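Local coordinates for secretin XcpQ (Pseudomonas aeruginosa, PDB 4E9J), which forms the outer-membrane channel of the type II secretion system, exporting elastase LasB and other proteins, and is represented here by its periplasmic N0, N1 and N2 domains, at residues A62-L66 and S67-Q71; Y70-F73 and L74-S78; A143-P146 and S147-A150. One frame throughout, in Å; residues are numbered along the deposited sequence.

Interaction 1: A62-L66 and S67-Q71; sequences AQLSL and SEVYQ
A capping box between S65 and E68 starts helix 66-79 of the N0 domain, where the chain leaves strand 63-65 and turns sharply into the helix. The box has two reciprocal bonds. S65, at the N-cap, turns its hydroxyl back over the first helical turn: chi1 of 62° sets OG between its own backbone N and carbonyl carbon, and from there OG accepts from E68 N at 3.2 Å. In return E68, extended beyond CG, reaches back along the helix start to the strand end, and its OE1 takes the N-H of S65 at 3.0 Å. That bond is almost straight at the hydrogen, 175°, yet the donor stands above the carboxylate plane, 36° out of it. The other carboxylate oxygen, OE2, is bonded to S147 OG of the N1 domain, so both oxygens of this buried group have a partner and its rotation is probably well fixed. Ordinary helical bonding takes over at once, with V69 N on S65 O at 2.9 Å and Y70 N on L66 O at 3.1 Å. Beside the box lies an apolar touch, CG2 of V69 against CB of L64 at 3.8 Å, while the side chains of L64 and E68 cross obliquely. Around this corner, L64 pairs through its backbone with W22 of strand 21-30, V69 rests on W22 and on I38 of helix 31-42, L66 reaches I41 of that helix, and E68 touches V145 of strand 141-145.

Interaction 2: Y70-F73 and L74-S78; sequences YQLF and LSVMS
Helix 66-79 of the N0 domain carries this contact along its middle and later turns, where a Met-aromatic pair joins F73 to M77, one turn apart. With chi1 at -77°, M77 sets CG anti to its carbonyl carbon and over one face of the F73 ring, a CH-pi contact 4.1 Å from the ring centroid and shifted toward the rim. Bends at chi2 and chi3 then keep the sulfur and methyl beside the ring: M77 SD stands obliquely, 4.8 Å from the F73 centroid and 47° off the ring normal, and CE lies near the CE1 corner. I93 touches both residues, F46 stacks on the F73 ring, and F34 and I38 of helix 31-42 also touch the F73 side chain, so the pair belongs to the apolar interior of the domain.

Among the aliphatic contacts, L74 spans two rings with its two methyls. CD1 meets CE2 of Y70 obliquely at 3.9 Å, and CD2 comes equally close to CD2 of F73. On another side of the helix, L72 CD1 and V76 CG2 pack more loosely, and both residues touch T115 of strand 114-119.

The backbone bonds are regular: the N-H groups of L74, S75, V76 and M77 bond to the carbonyl oxygens of Y70, Q71, L72 and F73; the last, M77 N to F73 O, measures 3.0 Å.

Polar chemistry gathers at S75, whose OG is bonded to H141 NE2 of the N1 domain. A water joins the two segments there, donating to Q71 O at 2.8 Å and lying 2.7 Å from S75 OG.

Interaction 3: A143-P146 and S147-A150; sequences AAVP and SANA
V145 holds CG1 anti to its backbone N, chi1 -176°, which lays that methyl over the turn, 4.1 Å from A148 CB. N149, with phi and psi both near 50°, takes the left-handed conformation that bends the chain back so that A150 can pair with V145. The result is a tight hairpin turn closed by a G1 beta bulge, in which N149 and A150 together face V145; it links strands 141-145 and 150-155 of the N1 domain.

V145 and A150 form an antiparallel hydrogen-bonded pair. V145 N donates to A150 O at 2.8 Å, and A150 N returns a nearly straight bond, 177° at the hydrogen, to V145 O at 3.1 Å. The same carbonyl also takes A148 N at 3.2 Å. These two donors reach V145 O from opposite faces of its plane, both well out of it, so one oxygen clasps the turn at two points. A weak bond from N149 N to P146 O adds to the closure. The side chains of V145 and A150 emerge on the same face of the sheet.

The amide of N149 ties the bend to the preceding part of N1: ND2 is bonded to the carbonyls of V120 and S123, and OD1 accepts from V125 N. The hydroxyl of S147 turns instead to helix 66-79, and V145 touches Q71 of that helix, placing the hairpin end at the N0-N1 junction. CB of V145 stands 4.3 Å from CB of A150.

Overall arrangement
Interactions 1 and 2 follow one another along helix 66-79 and share Y70 and Q71. They also touch directly, L64 CD1 lying 3.9 Å from L72 CD2. The first, at the helix start, is partly buried and mainly polar; the second is more deeply buried, with aromatic, sulfur and aliphatic packing beside regular helical bonds. Interaction 3, also partly buried, belongs to N1 and relies chiefly on backbone bonds of a turn. It meets both others across the domain boundary: a carboxylate-hydroxyl hydrogen bond spans N0 and N1 between interactions 1 and 3, whereas interaction 2 meets the hairpin by packing, S75 OG on A143 CB and Q71 OE1 on V145 CG1.

Interaction 1: A62-L66 and S67-Q71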
loop_
_atom_site.group_PDB
_atom_site.type_symbol
_atom_site.label_atom_id
_atom_site.label_comp_id
_atom_site.label_asym_id
_atom_site.label_seq_id
_atom_site.Cartn_x
_atom_site.Cartn_y
_atom_site.Cartn_z
ATOM N N ALA A 62 17.644 -9.837 14.042
ATOM C CA ALA A 62 18.171 -10.283 12.763
ATOM C C ALA A 62 19.353 -9.403 12.366
ATOM O O ALA A 62 19.334 -8.183 12.593
ATOM C CB ALA A 62 17.102 -10.146 11.694
ATOM N N GLN A 63 20.337 -9.990 11.700
ATOM C CA GLN A 63 21.489 -9.206 11.298
ATOM C C GLN A 63 21.160 -8.488 10.005
ATOM O O GLN A 63 20.556 -9.068 9.115
ATOM C CB GLN A 63 22.780 -10.040 11.236
ATOM C CG GLN A 63 22.911 -11.020 10.084
ATOM C CD GLN A 63 24.289 -11.647 10.081
ATOM O OE1 GLN A 63 24.845 -11.955 11.139
ATOM N NE2 GLN A 63 24.855 -11.902 8.897
ATOM N N LEU A 64 21.507 -7.212 9.938
ATOM C CA LEU A 64 21.211 -6.379 8.791
ATOM C C LEU A 64 22.473 -5.914 8.103
ATOM O O LEU A 64 23.414 -5.520 8.771
ATOM C CB LEU A 64 20.449 -5.137 9.275
ATOM C CG LEU A 64 19.147 -5.398 10.034
ATOM C CD1 LEU A 64 18.546 -4.099 10.472
ATOM C CD2 LEU A 64 18.148 -6.169 9.191
ATOM N N SER A 65 22.466 -5.891 6.785
ATOM C CA SER A 65 23.550 -5.346 5.971
ATOM C C SER A 65 23.463 -3.827 6.032
ATOM O O SER A 65 22.453 -3.285 6.487
ATOM C CB SER A 65 23.362 -5.776 4.528
ATOM O OG SER A 65 22.136 -5.222 4.072
ATOM N N LEU A 66 24.450 -3.145 5.465
ATOM C CA LEU A 66 24.504 -1.681 5.451
ATOM C C LEU A 66 23.253 -1.084 4.792
ATOM O O LEU A 66 22.640 -0.160 5.342
ATOM C CB LEU A 66 25.780 -1.241 4.696
ATOM C CG LEU A 66 26.055 0.246 4.586
ATOM C CD1 LEU A 66 26.135 0.876 5.954
ATOM C CD2 LEU A 66 27.354 0.498 3.822
ATOM N N SER A 67 22.864 -1.643 3.629
ATOM C CA SER A 67 21.692 -1.185 2.878
ATOM C C SER A 67 20.403 -1.446 3.661
ATOM O O SER A 67 19.498 -0.616 3.619
ATOM C CB SER A 67 21.643 -1.853 1.509
ATOM O OG SER A 67 21.418 -3.251 1.611
ATOM N N GLU A 68 20.326 -2.568 4.392
ATOM C CA GLU A 68 19.151 -2.868 5.210
ATOM C C GLU A 68 19.070 -1.969 6.454
ATOM O O GLU A 68 17.959 -1.629 6.868
ATOM C CB GLU A 68 19.030 -4.357 5.552
ATOM C CG GLU A 68 18.938 -5.252 4.323
ATOM C CD GLU A 68 19.370 -6.697 4.502
ATOM O OE1 GLU A 68 20.014 -7.017 5.527
ATOM O OE2 GLU A 68 19.066 -7.516 3.603
ATOM N N VAL A 69 20.212 -1.530 7.010
ATOM C CA VAL A 69 20.233 -0.578 8.137
ATOM C C VAL A 69 19.654 0.761 7.644
ATOM O O VAL A 69 18.902 1.415 8.368
ATOM C CB VAL A 69 21.661 -0.408 8.730
ATOM C CG1 VAL A 69 21.751 0.810 9.668
ATOM C CG2 VAL A 69 22.104 -1.685 9.453
ATOM N N TYR A 70 19.996 1.154 6.407
ATOM C CA TYR A 70 19.477 2.379 5.819
ATOM C C TYR A 70 17.955 2.279 5.598
ATOM O O TYR A 70 17.245 3.241 5.881
ATOM C CB TYR A 70 20.208 2.720 4.518
ATOM C CG TYR A 70 19.952 4.151 4.098
ATOM C CD1 TYR A 70 20.587 5.214 4.738
ATOM C CD2 TYR A 70 19.008 4.451 3.125
ATOM C CE1 TYR A 70 20.329 6.541 4.378
ATOM C CE2 TYR A 70 18.752 5.773 2.750
ATOM C CZ TYR A 70 19.403 6.816 3.395
ATOM O OH TYR A 70 19.158 8.132 3.071
ATOM N N GLN A 71 17.444 1.105 5.168
ATOM C CA GLN A 71 15.991 0.904 5.025
ATOM C C GLN A 71 15.303 1.045 6.402
ATOM O O GLN A 71 14.254 1.686 6.512
ATOM C CB GLN A 71 15.655 -0.485 4.435
ATOM C CG GLN A 71 16.001 -0.668 2.964
ATOM C CD GLN A 71 15.714 -2.100 2.555
ATOM O OE1 GLN A 71 14.566 -2.565 2.606
ATOM N NE2 GLN A 71 16.746 -2.855 2.197
#

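Interaction 2: Y70-F73 and L74-S78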
loop_
_atom_site.group_PDB
_atom_site.type_symbol
_atom_site.label_atom_id
_atom_site.label_comp_id
_atom_site.label_asym_id
_atom_site.label_seq_id
_atom_site.Cartn_x
_atom_site.Cartn_y
_atom_site.Cartn_z
ATOM N N TYR A 70 19.996 1.154 6.407
ATOM C CA TYR A 70 19.477 2.379 5.819
ATOM C C TYR A 70 17.955 2.279 5.598
ATOM O O TYR A 70 17.245 3.241 5.881
ATOM C CB TYR A 70 20.208 2.720 4.518
ATOM C CG TYR A 70 19.952 4.151 4.098
ATOM C CD1 TYR A 70 20.587 5.214 4.738
ATOM C CD2 TYR A 70 19.008 4.451 3.125
ATOM C CE1 TYR A 70 20.329 6.541 4.378
ATOM C CE2 TYR A 70 18.752 5.773 2.750
ATOM C CZ TYR A 70 19.403 6.816 3.395
ATOM O OH TYR A 70 19.158 8.132 3.071
ATOM N N GLN A 71 17.444 1.105 5.168
ATOM C CA GLN A 71 15.991 0.904 5.025
ATOM C C GLN A 71 15.303 1.045 6.402
ATOM O O GLN A 71 14.254 1.686 6.512
ATOM C CB GLN A 71 15.655 -0.485 4.435
ATOM C CG GLN A 71 16.001 -0.668 2.964
ATOM C CD GLN A 71 15.714 -2.100 2.555
ATOM O OE1 GLN A 71 14.566 -2.565 2.606
ATOM N NE2 GLN A 71 16.746 -2.855 2.197
ATOM N N LEU A 72 15.901 0.460 7.456
ATOM C CA LEU A 72 15.368 0.562 8.811
ATOM C C LEU A 72 15.340 2.049 9.264
ATOM O O LEU A 72 14.347 2.499 9.827
ATOM C CB LEU A 72 16.176 -0.307 9.767
ATOM C CG LEU A 72 15.886 -0.163 11.260
ATOM C CD1 LEU A 72 14.447 -0.544 11.564
ATOM C CD2 LEU A 72 16.852 -1.016 12.077
ATOM N N PHE A 73 16.400 2.802 8.969
ATOM C CA PHE A 73 16.469 4.250 9.244
ATOM C C PHE A 73 15.295 4.989 8.601
ATOM O O PHE A 73 14.634 5.772 9.268
ATOM C CB PHE A 73 17.803 4.825 8.738
ATOM C CG PHE A 73 17.857 6.324 8.557
ATOM C CD1 PHE A 73 17.844 7.174 9.654
ATOM C CD2 PHE A 73 18.021 6.878 7.299
ATOM C CE1 PHE A 73 17.988 8.558 9.494
ATOM C CE2 PHE A 73 18.136 8.265 7.138
ATOM C CZ PHE A 73 18.096 9.097 8.237
ATOM N N LEU A 74 15.011 4.708 7.312
ATOM C CA LEU A 74 13.892 5.368 6.602
ATOM C C LEU A 74 12.543 5.030 7.219
ATOM O O LEU A 74 11.684 5.902 7.313
ATOM C CB LEU A 74 13.907 5.000 5.120
ATOM C CG LEU A 74 15.120 5.456 4.306
ATOM C CD1 LEU A 74 14.970 5.036 2.849
ATOM C CD2 LEU A 74 15.346 6.930 4.428
ATOM N N SER A 75 12.368 3.775 7.669
ATOM C CA SER A 75 11.156 3.316 8.325
ATOM C C SER A 75 10.973 4.028 9.650
ATOM O O SER A 75 9.852 4.398 9.981
ATOM C CB SER A 75 11.183 1.805 8.554
ATOM O OG SER A 75 10.662 1.122 7.426
ATOM N N VAL A 76 12.062 4.227 10.417
ATOM C CA VAL A 76 11.982 4.942 11.696
ATOM C C VAL A 76 11.629 6.413 11.451
ATOM O O VAL A 76 10.768 6.957 12.130
ATOM C CB VAL A 76 13.274 4.747 12.544
ATOM C CG1 VAL A 76 13.332 5.713 13.729
ATOM C CG2 VAL A 76 13.359 3.304 13.039
ATOM N N MET A 77 12.243 7.042 10.464
ATOM C CA MET A 77 11.957 8.448 10.154
ATOM C C MET A 77 10.482 8.593 9.755
ATOM O O MET A 77 9.764 9.399 10.341
ATOM C CB MET A 77 12.844 8.930 8.991
ATOM C CG MET A 77 14.320 9.240 9.333
ATOM S SD MET A 77 14.683 10.205 10.831
ATOM C CE MET A 77 15.023 8.939 11.926
ATOM N N SER A 78 10.030 7.781 8.786
ATOM C CA SER A 78 8.639 7.756 8.349
ATOM C C SER A 78 7.675 7.456 9.496
ATOM O O SER A 78 6.648 8.128 9.583
ATOM C CB SER A 78 8.438 6.757 7.212
ATOM O OG SER A 78 7.070 6.636 6.864
HETATM O O HOH W 1 11.935 1.315 5.076
#

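Interaction 3: A143-P146 and S147-A150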
loop_
_atom_site.group_PDB
_atom_site.type_symbol
_atom_site.label_atom_id
_atom_site.label_comp_id
_atom_site.label_asym_id
_atom_site.label_seq_id
_atom_site.Cartn_x
_atom_site.Cartn_y
_atom_site.Cartn_z
ATOM N N ALA A 143 6.608 -2.108 6.581
ATOM C CA ALA A 143 7.430 -2.122 5.368
ATOM C C ALA A 143 8.115 -3.474 5.215
ATOM O O ALA A 143 8.412 -4.122 6.213
ATOM C CB ALA A 143 8.483 -1.023 5.425
ATOM N N ALA A 144 8.374 -3.885 3.963
ATOM C CA ALA A 144 9.093 -5.117 3.652
ATOM C C ALA A 144 10.584 -4.839 3.467
ATOM O O ALA A 144 10.961 -3.771 2.971
ATOM C CB ALA A 144 8.545 -5.738 2.374
ATOM N N VAL A 145 11.424 -5.807 3.851
ATOM C CA VAL A 145 12.882 -5.797 3.630
ATOM C C VAL A 145 13.137 -7.129 2.899
ATOM O O VAL A 145 13.497 -8.128 3.529
ATOM C CB VAL A 145 13.711 -5.668 4.933
ATOM C CG1 VAL A 145 15.205 -5.573 4.621
ATOM C CG2 VAL A 145 13.268 -4.460 5.741
ATOM N N PRO A 146 12.823 -7.192 1.588
ATOM C CA PRO A 146 12.938 -8.477 0.865
ATOM C C PRO A 146 14.308 -9.157 0.855
ATOM O O PRO A 146 14.335 -10.378 0.866
ATOM C CB PRO A 146 12.456 -8.157 -0.554
ATOM C CG PRO A 146 11.946 -6.798 -0.537
ATOM C CD PRO A 146 12.306 -6.114 0.719
ATOM N N SER A 147 15.420 -8.396 0.921
ATOM C CA SER A 147 16.766 -8.978 0.933
ATOM C C SER A 147 17.081 -9.765 2.208
ATOM O O SER A 147 17.900 -10.685 2.161
ATOM C CB SER A 147 17.823 -7.909 0.667
ATOM O OG SER A 147 17.703 -6.764 1.501
ATOM N N ALA A 148 16.431 -9.423 3.341
ATOM C CA ALA A 148 16.596 -10.133 4.613
ATOM C C ALA A 148 15.366 -11.008 4.920
ATOM O O ALA A 148 15.344 -11.673 5.954
ATOM C CB ALA A 148 16.802 -9.132 5.732
ATOM N N ASN A 149 14.357 -11.018 4.016
ATOM C CA ASN A 149 13.056 -11.674 4.182
ATOM C C ASN A 149 12.451 -11.301 5.548
ATOM O O ASN A 149 12.022 -12.152 6.344
ATOM C CB ASN A 149 13.110 -13.189 3.950
ATOM C CG ASN A 149 11.764 -13.723 3.541
ATOM O OD1 ASN A 149 11.194 -13.266 2.553
ATOM N ND2 ASN A 149 11.213 -14.691 4.245
ATOM N N ALA A 150 12.452 -9.988 5.804
ATOM C CA ALA A 150 11.994 -9.430 7.047
ATOM C C ALA A 150 10.956 -8.349 6.819
ATOM O O ALA A 150 10.854 -7.774 5.729
ATOM C CB ALA A 150 13.188 -8.865 7.827
#